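Local coordinates for protein purine nucleoside phosphorylase (Schistosoma mansoni, PDB 5KO5) that catalyses the phosphorolysis of purine nucleosides such as inosine and guanosine to the free base and ribose 1-phosphate, and here holds cytosine in its base pocket, at residues G30-S35 against Q84-M89; G120-K125 against D206-L211; R124-G129 against L188-V193; K135-F140 against N166-L171; T201-D206 against D217-S222. One frame throughout, in Å; residues are numbered along the deposited sequence.

Contact 1. Residues G30-S35 against Q84-M89; sequences GIICGS and QGRLHM. With EDO (1,2-ethanediol), chain C.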
# COMPACT_ATOMS: atom_id res chain seq x y z
N GLY A 30 4.57 -24.69 16.11
CA GLY A 30 5.29 -23.44 16.23
C GLY A 30 4.43 -22.43 16.96
O GLY A 30 3.20 -22.48 16.90
N ILE A 31 5.08 -21.52 17.68
CA ILE A 31 4.35 -20.46 18.38
C ILE A 31 5.04 -19.12 18.17
O ILE A 31 6.27 -19.01 18.19
CB ILE A 31 4.07 -20.76 19.88
CG1 ILE A 31 5.34 -20.74 20.70
CG2 ILE A 31 3.39 -22.12 20.07
CD1 ILE A 31 5.09 -20.92 22.20
N ILE A 32 4.23 -18.08 17.97
CA ILE A 32 4.69 -16.71 17.88
C ILE A 32 3.77 -15.91 18.77
O ILE A 32 2.54 -15.98 18.63
CB ILE A 32 4.65 -16.19 16.43
CG1 ILE A 32 5.60 -17.00 15.53
CG2 ILE A 32 4.98 -14.71 16.36
CD1 ILE A 32 5.47 -16.68 14.04
N CYS A 33 4.33 -15.19 19.73
CA CYS A 33 3.55 -14.60 20.81
C CYS A 33 3.55 -13.08 20.70
O CYS A 33 4.55 -12.47 20.31
CB CYS A 33 4.11 -15.01 22.17
SG CYS A 33 4.17 -16.79 22.41
N GLY A 34 2.42 -12.48 21.05
CA GLY A 34 2.33 -11.03 21.06
C GLY A 34 3.12 -10.41 22.19
O GLY A 34 3.58 -11.08 23.12
N SER A 35 3.29 -9.10 22.11
CA SER A 35 4.07 -8.38 23.11
C SER A 35 3.42 -8.52 24.48
O SER A 35 2.21 -8.32 24.63
CB SER A 35 4.18 -6.91 22.72
OG SER A 35 2.91 -6.38 22.40
N GLN A 84 11.05 -16.11 20.14
CA GLN A 84 11.11 -15.17 21.25
C GLN A 84 11.72 -13.88 20.70
O GLN A 84 12.93 -13.76 20.55
CB GLN A 84 11.96 -15.74 22.38
CG GLN A 84 11.89 -14.94 23.65
CD GLN A 84 12.71 -15.57 24.74
OE1 GLN A 84 13.89 -15.88 24.55
NE2 GLN A 84 12.09 -15.77 25.89
N GLY A 85 10.86 -12.91 20.40
CA GLY A 85 11.31 -11.75 19.66
C GLY A 85 10.77 -11.79 18.25
O GLY A 85 11.45 -12.21 17.31
N ARG A 86 9.53 -11.35 18.11
CA ARG A 86 8.82 -11.39 16.84
C ARG A 86 9.39 -10.36 15.87
O ARG A 86 9.84 -9.28 16.26
CB ARG A 86 7.37 -11.04 17.14
CG ARG A 86 6.43 -11.18 16.01
CD ARG A 86 5.07 -10.91 16.55
NE ARG A 86 4.04 -11.41 15.66
CZ ARG A 86 2.79 -11.59 16.03
NH1 ARG A 86 2.42 -11.30 17.28
NH2 ARG A 86 1.91 -12.05 15.17
N LEU A 87 9.36 -10.69 14.59
CA LEU A 87 9.79 -9.77 13.54
C LEU A 87 8.56 -9.07 12.98
O LEU A 87 7.67 -9.73 12.43
CB LEU A 87 10.52 -10.53 12.44
CG LEU A 87 11.66 -11.42 12.91
CD1 LEU A 87 12.19 -12.21 11.72
CD2 LEU A 87 12.75 -10.59 13.54
N HIS A 88 8.51 -7.75 13.09
CA HIS A 88 7.38 -6.95 12.62
C HIS A 88 7.77 -6.15 11.39
O HIS A 88 8.86 -5.57 11.32
CB HIS A 88 6.94 -5.97 13.69
CG HIS A 88 6.28 -6.60 14.87
ND1 HIS A 88 6.94 -6.87 16.05
CD2 HIS A 88 4.99 -6.97 15.07
CE1 HIS A 88 6.09 -7.40 16.92
NE2 HIS A 88 4.91 -7.48 16.35
N MET A 89 6.85 -6.07 10.42
CA MET A 89 7.20 -5.42 9.16
C MET A 89 7.35 -3.91 9.31
O MET A 89 8.11 -3.31 8.54
CB MET A 89 6.23 -5.85 8.05
CG MET A 89 6.29 -7.38 7.86
SD MET A 89 5.81 -8.00 6.23
CE MET A 89 7.13 -7.34 5.21
C1 EDO C . 0.90 -7.29 17.42
O1 EDO C . 1.44 -6.37 16.46
C2 EDO C . 1.99 -7.86 18.30
O2 EDO C . 1.44 -8.10 19.59
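The guanidinium of R86 takes a methyl of I32 (CG2) over one face, with CG2 of I32 3.5 Å from NE of R86 and offset toward the rim of the group. At the edge, near the guanidinium plane, CA of G34 lies 3.8 Å from NH1 of R86. The imidazole of H88 is bordered in turn by the arginine chain: CG of R86 stands over one of its faces, 3.8 Å above the plane. At the rim of the same ring, NE2 of H88 is 3.5 Å from C2 of an ethanediol molecule. R86 points at strand 29-32 because its CG is anti to the backbone N (chi1 -173°) and the chain stays extended as far as NE, so that it meets the isoleucine side chain at about a right angle. A salt bridge from NE to E226, a hydrogen bond from NH1 to the carbonyl of T116 and a weak one from NH2 to T223 set the orientation of the guanidinium, and CG2 of I32 only packs on one face. The diol, probably from the crystallisation liquor, is bonded by N of S35 to its O2 (3.3 Å, 159°) and by N of L118, and lies against R86 and H88. A small polyol in such a place is consistent with the phosphate site of trimeric purine nucleoside phosphorylases.

Contact 2. Residues G120-K125 against D206-L211; sequences GGINRK and DESNML. With CYT (6-aminopyrimidin-2(1H)-one), chain B.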
# COMPACT_ATOMS: atom_id res chain seq x y z
N GLY A 120 -6.40 -3.49 18.27
CA GLY A 120 -7.50 -2.59 18.56
C GLY A 120 -8.83 -3.19 18.15
O GLY A 120 -8.96 -3.78 17.07
N GLY A 121 -9.83 -3.03 19.01
CA GLY A 121 -11.17 -3.48 18.68
C GLY A 121 -11.92 -2.44 17.86
O GLY A 121 -11.91 -1.25 18.20
N ILE A 122 -12.55 -2.89 16.78
CA ILE A 122 -13.40 -2.05 15.94
C ILE A 122 -14.87 -2.37 16.15
O ILE A 122 -15.69 -1.47 16.35
CB ILE A 122 -13.01 -2.20 14.45
CG1 ILE A 122 -11.54 -1.84 14.22
CG2 ILE A 122 -13.93 -1.36 13.58
CD1 ILE A 122 -11.23 -0.35 14.43
N ASN A 123 -15.22 -3.66 16.10
CA ASN A 123 -16.58 -4.11 16.37
C ASN A 123 -17.04 -3.62 17.74
O ASN A 123 -16.29 -3.68 18.72
CB ASN A 123 -16.62 -5.64 16.35
CG ASN A 123 -18.04 -6.20 16.35
OD1 ASN A 123 -18.81 -5.98 17.28
ND2 ASN A 123 -18.38 -6.93 15.29
N ARG A 124 -18.28 -3.16 17.81
CA ARG A 124 -18.79 -2.59 19.05
C ARG A 124 -18.89 -3.60 20.17
O ARG A 124 -18.92 -3.20 21.34
CB ARG A 124 -20.16 -1.95 18.83
CG ARG A 124 -20.31 -0.56 19.45
CD ARG A 124 -19.51 0.51 18.73
NE ARG A 124 -18.56 0.01 17.75
CZ ARG A 124 -18.85 -0.23 16.47
NH1 ARG A 124 -20.06 0.03 15.98
NH2 ARG A 124 -17.90 -0.72 15.70
N LYS A 125 -18.97 -4.89 19.86
CA LYS A 125 -19.12 -5.88 20.91
C LYS A 125 -17.83 -6.10 21.69
O LYS A 125 -17.86 -6.78 22.72
CB LYS A 125 -19.61 -7.19 20.31
CG LYS A 125 -21.00 -7.12 19.72
CD LYS A 125 -21.36 -8.44 19.05
CE LYS A 125 -22.78 -8.45 18.55
NZ LYS A 125 -23.14 -9.76 17.95
N ASP A 206 -10.14 8.22 12.17
CA ASP A 206 -10.88 8.10 10.92
C ASP A 206 -10.56 6.82 10.17
O ASP A 206 -11.43 6.30 9.46
CB ASP A 206 -10.67 9.35 10.08
CG ASP A 206 -11.23 10.56 10.77
OD1 ASP A 206 -12.46 10.62 10.89
OD2 ASP A 206 -10.44 11.40 11.23
N GLU A 207 -9.34 6.29 10.31
CA GLU A 207 -9.07 4.95 9.81
C GLU A 207 -9.91 3.92 10.54
O GLU A 207 -10.48 3.01 9.91
CB GLU A 207 -7.58 4.63 9.95
CG GLU A 207 -6.74 5.46 8.97
CD GLU A 207 -5.29 5.60 9.36
OE1 GLU A 207 -4.86 5.02 10.37
OE2 GLU A 207 -4.58 6.33 8.65
N SER A 208 -10.04 4.04 11.87
CA SER A 208 -10.90 3.12 12.60
C SER A 208 -12.33 3.19 12.09
O SER A 208 -12.98 2.15 11.91
CB SER A 208 -10.85 3.44 14.09
OG SER A 208 -9.55 3.19 14.58
N ASN A 209 -12.85 4.40 11.87
CA ASN A 209 -14.22 4.53 11.38
C ASN A 209 -14.38 3.91 10.00
O ASN A 209 -15.41 3.29 9.71
CB ASN A 209 -14.64 6.00 11.38
CG ASN A 209 -15.56 6.31 12.54
OD1 ASN A 209 -15.13 6.80 13.58
ND2 ASN A 209 -16.84 5.98 12.38
N MET A 210 -13.36 4.04 9.15
CA MET A 210 -13.41 3.38 7.85
C MET A 210 -13.45 1.86 8.02
O MET A 210 -14.24 1.18 7.36
CB MET A 210 -12.19 3.79 7.03
CG MET A 210 -12.14 3.07 5.70
SD MET A 210 -10.66 3.47 4.76
CE MET A 210 -9.42 2.64 5.73
N LEU A 211 -12.61 1.33 8.92
CA LEU A 211 -12.57 -0.12 9.12
C LEU A 211 -13.90 -0.65 9.61
O LEU A 211 -14.32 -1.76 9.24
CB LEU A 211 -11.47 -0.47 10.12
CG LEU A 211 -10.07 -0.13 9.63
CD1 LEU A 211 -9.03 -0.51 10.67
CD2 LEU A 211 -9.78 -0.80 8.28
N3 CYT B . -3.79 -1.12 17.66
C4 CYT B . -4.23 -1.09 18.91
N1 CYT B . -2.20 -2.77 18.29
C2 CYT B . -2.76 -1.94 17.31
O2 CYT B . -2.31 -1.95 16.16
N4 CYT B . -5.24 -0.25 19.19
C5 CYT B . -3.68 -1.93 19.92
C6 CYT B . -2.67 -2.74 19.57
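I122 overlaps one side of helix 205-213 with both of its branches. Its CD1 packs on CB of S208 at 3.8 Å, while CG2 of I122 lies 4.0 Å from C of L211; CG1 adds a looser apolar approach to CB of L211. The bend at chi2 (-67°) is what turns CD1 toward the serine. Beyond I122 the chain is shaped by an Asx turn, in which OD1 of N123 accepts from N of K125 (2.8 Å, 170°) on a lone pair in the carbonyl plane, and ND2 of the same asparagine bonds to D217. At the other end of the segment, N of G120 sits 3.3 Å from C4 of the cytosine, against one face of the base. The isoleucine thus fills the junction where strand 112-121 runs out: V219 of strand 218-220, I248 of helix 247-252 and L212 of helix 205-213 also touch it, and M210, on the same helix, packs on L143 of a neighbouring subunit.

Contact 3. Residues R124-G129 against L188-V193; sequences RKLKSG and LVHEGV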
# COMPACT_ATOMS: atom_id res chain seq x y z
N ARG A 124 -18.28 -3.16 17.81
CA ARG A 124 -18.79 -2.59 19.05
C ARG A 124 -18.89 -3.60 20.17
O ARG A 124 -18.92 -3.20 21.34
CB ARG A 124 -20.16 -1.95 18.83
CG ARG A 124 -20.31 -0.56 19.45
CD ARG A 124 -19.51 0.51 18.73
NE ARG A 124 -18.56 0.01 17.75
CZ ARG A 124 -18.85 -0.23 16.47
NH1 ARG A 124 -20.06 0.03 15.98
NH2 ARG A 124 -17.90 -0.72 15.70
N LYS A 125 -18.97 -4.89 19.86
CA LYS A 125 -19.12 -5.88 20.91
C LYS A 125 -17.83 -6.10 21.69
O LYS A 125 -17.86 -6.78 22.72
CB LYS A 125 -19.61 -7.19 20.31
CG LYS A 125 -21.00 -7.12 19.72
CD LYS A 125 -21.36 -8.44 19.05
CE LYS A 125 -22.78 -8.45 18.55
NZ LYS A 125 -23.14 -9.76 17.95
N LEU A 126 -16.72 -5.53 21.25
CA LEU A 126 -15.40 -5.87 21.78
C LEU A 126 -14.98 -4.88 22.86
O LEU A 126 -14.98 -3.66 22.64
CB LEU A 126 -14.37 -5.89 20.66
CG LEU A 126 -14.62 -6.95 19.58
CD1 LEU A 126 -13.59 -6.85 18.44
CD2 LEU A 126 -14.62 -8.36 20.19
N LYS A 127 -14.61 -5.41 24.02
CA LYS A 127 -14.11 -4.65 25.16
C LYS A 127 -12.63 -4.95 25.36
O LYS A 127 -12.13 -6.01 24.98
CB LYS A 127 -14.80 -5.07 26.46
CG LYS A 127 -16.28 -4.83 26.55
CD LYS A 127 -16.73 -5.23 27.95
CE LYS A 127 -18.23 -5.35 28.06
NZ LYS A 127 -18.76 -6.40 27.14
N SER A 128 -11.94 -4.01 26.00
CA SER A 128 -10.57 -4.25 26.43
C SER A 128 -10.51 -5.53 27.25
O SER A 128 -11.33 -5.75 28.16
CB SER A 128 -10.11 -3.07 27.28
OG SER A 128 -8.77 -3.22 27.70
N GLY A 129 -9.54 -6.39 26.94
CA GLY A 129 -9.39 -7.66 27.61
C GLY A 129 -10.10 -8.83 26.95
O GLY A 129 -9.94 -9.96 27.42
N LEU A 188 -15.47 -14.09 27.25
CA LEU A 188 -14.43 -13.20 26.75
C LEU A 188 -14.08 -13.45 25.29
O LEU A 188 -13.35 -12.65 24.70
CB LEU A 188 -13.14 -13.40 27.57
CG LEU A 188 -13.24 -13.16 29.07
CD1 LEU A 188 -11.88 -13.41 29.71
CD2 LEU A 188 -13.73 -11.75 29.36
N VAL A 189 -14.57 -14.53 24.69
CA VAL A 189 -14.06 -15.02 23.41
C VAL A 189 -15.04 -14.68 22.30
O VAL A 189 -16.23 -15.04 22.38
CB VAL A 189 -13.77 -16.53 23.46
CG1 VAL A 189 -13.20 -17.02 22.12
CG2 VAL A 189 -12.84 -16.86 24.61
N HIS A 190 -14.55 -13.99 21.28
CA HIS A 190 -15.30 -13.65 20.08
C HIS A 190 -14.57 -14.23 18.87
O HIS A 190 -13.49 -14.81 18.99
CB HIS A 190 -15.38 -12.13 19.91
CG HIS A 190 -15.99 -11.42 21.07
ND1 HIS A 190 -17.25 -10.85 21.02
CD2 HIS A 190 -15.53 -11.18 22.32
CE1 HIS A 190 -17.53 -10.30 22.19
NE2 HIS A 190 -16.50 -10.49 23.00
N GLU A 191 -15.17 -14.08 17.70
CA GLU A 191 -14.49 -14.35 16.44
C GLU A 191 -14.59 -13.11 15.56
O GLU A 191 -15.50 -12.30 15.72
CB GLU A 191 -15.05 -15.57 15.73
CG GLU A 191 -16.48 -15.42 15.29
CD GLU A 191 -16.99 -16.63 14.54
OE1 GLU A 191 -16.54 -17.75 14.86
OE2 GLU A 191 -17.81 -16.46 13.62
N GLY A 192 -13.65 -12.95 14.64
CA GLY A 192 -13.73 -11.75 13.84
C GLY A 192 -12.66 -11.67 12.76
O GLY A 192 -11.75 -12.51 12.68
N VAL A 193 -12.80 -10.62 11.95
CA VAL A 193 -11.92 -10.35 10.82
C VAL A 193 -10.86 -9.35 11.25
O VAL A 193 -11.18 -8.31 11.85
CB VAL A 193 -12.73 -9.79 9.64
CG1 VAL A 193 -11.80 -9.32 8.51
CG2 VAL A 193 -13.73 -10.82 9.14
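Where L126 comes nearest to H190 their CA atoms are 8.0 Å apart, a gap that side chains bridge without any hydrogen bond between the loop 124-129 and strand 189-196. The bridge is a CH-pi contact: CD2 of L126 lies 3.6 Å from the centroid of the H190 ring, only 16° off its normal, and the two side chains slide past each other in opposite directions. CG of H190 stands anti to the carbonyl carbon (chi1 -57°), which lifts the imidazole off the strand and under the leucine methyl. The loop joins strand 112-121 to strand 131-139 in the central mixed sheet of the phosphorylase fold, and strand 189-196 runs parallel to 131-139, so H190 meets the turn that feeds its own neighbouring strand. CE1 of H190 also comes within 3.6 Å of the carbonyl O of K125, approaching obliquely, whereas the lysine chain leads off in extended form from a CB 4.2 Å from CE1. L126 also packs on V132, and its carbonyl is bonded by the side chain of N246.

Contact 4. Residues K135-F140 against N166-L171; sequences KGHINF and NAYDRL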
# COMPACT_ATOMS: atom_id res chain seq x y z
N LYS A 135 -10.78 -15.23 12.08
CA LYS A 135 -11.36 -16.13 11.09
C LYS A 135 -11.12 -15.69 9.65
O LYS A 135 -11.48 -16.42 8.73
CB LYS A 135 -12.87 -16.33 11.33
CG LYS A 135 -13.70 -15.07 11.19
CD LYS A 135 -15.18 -15.37 11.45
CE LYS A 135 -16.01 -14.10 11.54
NZ LYS A 135 -16.15 -13.42 10.22
N GLY A 136 -10.51 -14.54 9.45
CA GLY A 136 -10.23 -14.02 8.13
C GLY A 136 -9.53 -12.69 8.29
O GLY A 136 -9.36 -12.19 9.42
N HIS A 137 -9.11 -12.11 7.17
CA HIS A 137 -8.37 -10.85 7.28
C HIS A 137 -8.60 -9.93 6.09
O HIS A 137 -9.04 -10.35 5.02
CB HIS A 137 -6.87 -11.07 7.53
CG HIS A 137 -6.12 -11.69 6.38
ND1 HIS A 137 -5.29 -12.78 6.55
CD2 HIS A 137 -6.01 -11.34 5.07
CE1 HIS A 137 -4.73 -13.09 5.40
NE2 HIS A 137 -5.14 -12.23 4.48
N ILE A 138 -8.27 -8.66 6.31
CA ILE A 138 -8.15 -7.67 5.23
C ILE A 138 -6.71 -7.17 5.25
O ILE A 138 -6.28 -6.52 6.21
CB ILE A 138 -9.15 -6.53 5.36
CG1 ILE A 138 -10.57 -7.10 5.30
CG2 ILE A 138 -8.91 -5.50 4.25
CD1 ILE A 138 -11.67 -6.08 5.42
N ASN A 139 -5.96 -7.52 4.22
CA ASN A 139 -4.51 -7.32 4.17
C ASN A 139 -4.24 -6.07 3.36
O ASN A 139 -4.00 -6.14 2.16
CB ASN A 139 -3.94 -8.56 3.50
CG ASN A 139 -2.43 -8.56 3.37
OD1 ASN A 139 -1.72 -7.70 3.89
ND2 ASN A 139 -1.93 -9.58 2.65
N PHE A 140 -4.27 -4.91 4.01
CA PHE A 140 -4.02 -3.67 3.27
C PHE A 140 -2.65 -3.66 2.62
O PHE A 140 -2.57 -3.26 1.44
CB PHE A 140 -4.29 -2.45 4.16
CG PHE A 140 -5.75 -2.23 4.44
CD1 PHE A 140 -6.58 -1.67 3.48
CD2 PHE A 140 -6.31 -2.64 5.64
CE1 PHE A 140 -7.93 -1.48 3.73
CE2 PHE A 140 -7.65 -2.45 5.90
CZ PHE A 140 -8.46 -1.87 4.94
N ASN A 166 -8.91 -20.85 3.56
CA ASN A 166 -8.76 -21.70 4.73
C ASN A 166 -7.47 -21.38 5.48
O ASN A 166 -6.86 -22.26 6.09
CB ASN A 166 -8.85 -23.18 4.37
CG ASN A 166 -10.13 -23.53 3.64
OD1 ASN A 166 -10.10 -24.17 2.58
ND2 ASN A 166 -11.26 -23.09 4.18
N ALA A 167 -7.06 -20.12 5.45
CA ALA A 167 -5.83 -19.72 6.14
C ALA A 167 -5.96 -19.88 7.64
O ALA A 167 -4.98 -20.23 8.31
CB ALA A 167 -5.51 -18.26 5.80
N TYR A 168 -7.16 -19.66 8.19
CA TYR A 168 -7.42 -19.78 9.63
C TYR A 168 -8.25 -21.04 9.85
O TYR A 168 -9.47 -21.04 9.63
CB TYR A 168 -8.14 -18.53 10.12
CG TYR A 168 -7.35 -17.27 9.84
CD1 TYR A 168 -6.36 -16.86 10.72
CD2 TYR A 168 -7.56 -16.52 8.69
CE1 TYR A 168 -5.60 -15.73 10.48
CE2 TYR A 168 -6.80 -15.38 8.44
CZ TYR A 168 -5.82 -14.99 9.34
OH TYR A 168 -5.07 -13.86 9.11
N ASP A 169 -7.59 -22.11 10.29
CA ASP A 169 -8.22 -23.42 10.39
C ASP A 169 -9.46 -23.40 11.27
O ASP A 169 -9.43 -22.93 12.41
CB ASP A 169 -7.19 -24.41 10.94
CG ASP A 169 -7.67 -25.84 10.91
OD1 ASP A 169 -7.51 -26.50 9.86
OD2 ASP A 169 -8.23 -26.30 11.92
N ARG A 170 -10.57 -23.93 10.75
CA ARG A 170 -11.83 -23.90 11.49
C ARG A 170 -11.79 -24.81 12.71
O ARG A 170 -12.25 -24.42 13.79
CB ARG A 170 -12.98 -24.28 10.57
CG ARG A 170 -13.62 -23.11 9.84
CD ARG A 170 -13.49 -23.25 8.34
NE ARG A 170 -14.38 -22.33 7.64
CZ ARG A 170 -15.47 -22.71 6.97
NH1 ARG A 170 -15.79 -23.99 6.89
NH2 ARG A 170 -16.22 -21.80 6.37
N LEU A 171 -11.22 -26.01 12.56
CA LEU A 171 -11.18 -26.94 13.68
C LEU A 171 -10.36 -26.37 14.84
O LEU A 171 -10.70 -26.59 16.00
CB LEU A 171 -10.61 -28.28 13.23
CG LEU A 171 -11.53 -29.10 12.32
CD1 LEU A 171 -10.88 -30.42 11.95
CD2 LEU A 171 -12.87 -29.32 12.99
O HOH W 1 -12.07 -19.08 9.44
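With CG of H137 set between its backbone N and carbonyl carbon (chi1 67°), and CG of Y168 anti to its own carbonyl carbon (chi1 -58°), the two rings reach each other at about a right angle. ND1 of H137 and OH of Y168 share a nearly straight hydrogen bond of 2.8 Å (169°), in which either may be the donor. Each partner lies at the edge of the other's ring, close to its plane, and the pair meets rim to rim with centroids 5.7 Å apart. Behind the hydroxyl, the phenol runs alongside strand 131-139: CD2 of Y168 is 3.6 Å from N of G136 and 3.8 Å from C of K135. A water lies within bonding distance of O of K135 (2.8 Å) and O of Y168 (3.3 Å), but more acceptors than these compete for its protons, so this link is tentative. The strand continues into the trimer interface, where O of H137 and N of N139 bond to S204 and E207 of a neighbouring subunit. The tyrosine hydroxyl and the imidazole nitrogen thus find polar partners in each other within a buried contact, and the bond probably fixes the rotation of the histidine ring.

Contact 5. Residues T201-D206 against D217-S222; sequences TYESPD and DVVGMS. With CYT (6-aminopyrimidin-2(1H)-one), chain B.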
# COMPACT_ATOMS: atom_id res chain seq x y z
N THR A 201 2.27 3.72 13.31
CA THR A 201 1.29 4.58 13.98
C THR A 201 0.03 3.77 14.25
O THR A 201 -0.41 2.98 13.40
CB THR A 201 0.92 5.80 13.13
OG1 THR A 201 0.47 5.39 11.83
CG2 THR A 201 2.11 6.76 12.96
N TYR A 202 -0.55 3.95 15.43
CA TYR A 202 -1.84 3.35 15.68
C TYR A 202 -2.85 3.84 14.65
O TYR A 202 -2.70 4.91 14.06
CB TYR A 202 -2.33 3.70 17.10
CG TYR A 202 -1.59 2.95 18.17
CD1 TYR A 202 -1.67 1.56 18.24
CD2 TYR A 202 -0.79 3.60 19.10
CE1 TYR A 202 -0.99 0.85 19.21
CE2 TYR A 202 -0.11 2.89 20.09
CZ TYR A 202 -0.21 1.52 20.13
OH TYR A 202 0.47 0.81 21.09
N GLU A 203 -3.86 3.02 14.42
CA GLU A 203 -4.97 3.41 13.57
C GLU A 203 -5.49 4.78 14.00
O GLU A 203 -5.71 5.04 15.19
CB GLU A 203 -6.06 2.34 13.67
CG GLU A 203 -6.68 2.10 15.07
CD GLU A 203 -5.96 1.08 15.97
OE1 GLU A 203 -4.78 0.73 15.75
OE2 GLU A 203 -6.61 0.63 16.95
N SER A 204 -5.64 5.69 13.03
CA SER A 204 -6.20 6.99 13.35
C SER A 204 -7.70 6.85 13.58
O SER A 204 -8.32 5.88 13.12
CB SER A 204 -5.95 7.96 12.20
OG SER A 204 -6.83 7.71 11.11
N PRO A 205 -8.32 7.80 14.30
CA PRO A 205 -9.77 7.70 14.52
C PRO A 205 -10.55 7.53 13.23
O PRO A 205 -11.53 6.78 13.19
CB PRO A 205 -10.11 9.02 15.25
CG PRO A 205 -8.85 9.36 15.99
CD PRO A 205 -7.70 8.86 15.11
N ASP A 206 -10.14 8.22 12.17
CA ASP A 206 -10.88 8.10 10.92
C ASP A 206 -10.56 6.82 10.17
O ASP A 206 -11.43 6.30 9.46
CB ASP A 206 -10.67 9.35 10.08
CG ASP A 206 -11.23 10.56 10.77
OD1 ASP A 206 -12.46 10.62 10.89
OD2 ASP A 206 -10.44 11.40 11.23
N ASP A 217 -13.35 -6.30 12.24
CA ASP A 217 -13.63 -6.41 13.67
C ASP A 217 -12.49 -5.96 14.55
O ASP A 217 -12.75 -5.44 15.64
CB ASP A 217 -14.01 -7.86 14.01
CG ASP A 217 -15.25 -8.31 13.26
OD1 ASP A 217 -16.32 -7.72 13.50
OD2 ASP A 217 -15.16 -9.23 12.42
N VAL A 218 -11.24 -6.18 14.14
CA VAL A 218 -10.05 -5.81 14.91
C VAL A 218 -9.00 -5.29 13.93
O VAL A 218 -9.06 -5.57 12.73
CB VAL A 218 -9.47 -6.98 15.76
CG1 VAL A 218 -10.56 -7.65 16.58
CG2 VAL A 218 -8.80 -8.00 14.88
N VAL A 219 -8.05 -4.52 14.45
CA VAL A 219 -6.96 -3.99 13.63
C VAL A 219 -5.64 -4.14 14.39
O VAL A 219 -5.58 -3.93 15.61
CB VAL A 219 -7.22 -2.53 13.20
CG1 VAL A 219 -7.35 -1.60 14.41
CG2 VAL A 219 -6.12 -2.03 12.26
N GLY A 220 -4.58 -4.53 13.67
CA GLY A 220 -3.28 -4.60 14.30
C GLY A 220 -2.20 -4.60 13.24
O GLY A 220 -2.48 -4.52 12.05
N MET A 221 -0.96 -4.72 13.71
CA MET A 221 0.22 -4.46 12.88
C MET A 221 1.06 -5.71 12.62
O MET A 221 2.24 -5.60 12.28
CB MET A 221 1.09 -3.37 13.50
CG MET A 221 0.37 -2.09 13.84
SD MET A 221 1.48 -0.96 14.69
CE MET A 221 0.28 0.26 15.26
N SER A 222 0.48 -6.89 12.77
CA SER A 222 1.29 -8.09 12.66
C SER A 222 0.43 -9.21 12.09
O SER A 222 -0.64 -8.96 11.53
CB SER A 222 1.84 -8.48 14.05
OG SER A 222 0.79 -8.93 14.87
N3 CYT B . -3.79 -1.12 17.66
C4 CYT B . -4.23 -1.09 18.91
N1 CYT B . -2.20 -2.77 18.29
C2 CYT B . -2.76 -1.94 17.31
O2 CYT B . -2.31 -1.95 16.16
N4 CYT B . -5.24 -0.25 19.19
C5 CYT B . -3.68 -1.93 19.92
C6 CYT B . -2.67 -2.74 19.57
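CG1 of V219 presses on CD of E203 at 3.4 Å, backing the carboxylate from the strand side. In a second van der Waals contact M221, its chain extended beyond CG, brings CE to 3.4 Å from O of T201 and also against CD1 of Y202; CE of M221 is 3.5 Å from O2 of the cytosine as well, which ties this contact to the pocket. The aromatic contribution comes from the rim of Y202, whose CD1 is 3.5 Å from N3 of the base and stands over one of its faces. On the opposite face, O of V219 is 3.8 Å from C2 of the cytosine. Two hydrogen bonds join the base to E203: N3 to OE1 (2.8 Å, 171°) and N4 to OE2 (2.8 Å, 153°). This paired grip needs the carboxylate to face the base edge, and the bend of the glutamate chain at chi2 (-88°) turns it that way. S247 also bonds to OE2, a second-shell contact that should steady the group, while N245 holds the cytosine separately. Within the beta-alpha-beta unit of strand 189-196, helix 205-213 and strand 218-220, the contact joins the loop entering the helix to strand 218-220 and the residues just after it. So short an approach of N3 to OE1 calls for a proton between them; if N3 carries it, the base would be protonated or in an N3-H tautomer.

Overall arrangement
Contacts 2 and 5 lie closest together, with centres 8 Å apart, and both contribute to the cytosine pocket: strand 218-220 pairs with strand 112-121 through a probable hydrogen bond from N of G120 to O of V219 (2.8 Å), and both contacts use helix 205-213. Contact 1 flanks this site; the side chain of R86 is about 10 Å from the bound cytosine. It touches contact 5, NH2 of R86 lying 3.3 Å from OG of S222. Contact 3 adjoins contact 5, with N of V193 2.8 Å from OD2 of D217, probably a hydrogen bond; its L126 side chain is about 11 Å from the bound cytosine. Contact 4 is nested in the loop closed by contact 3 and adjoins the 201-211 region of a neighbouring subunit.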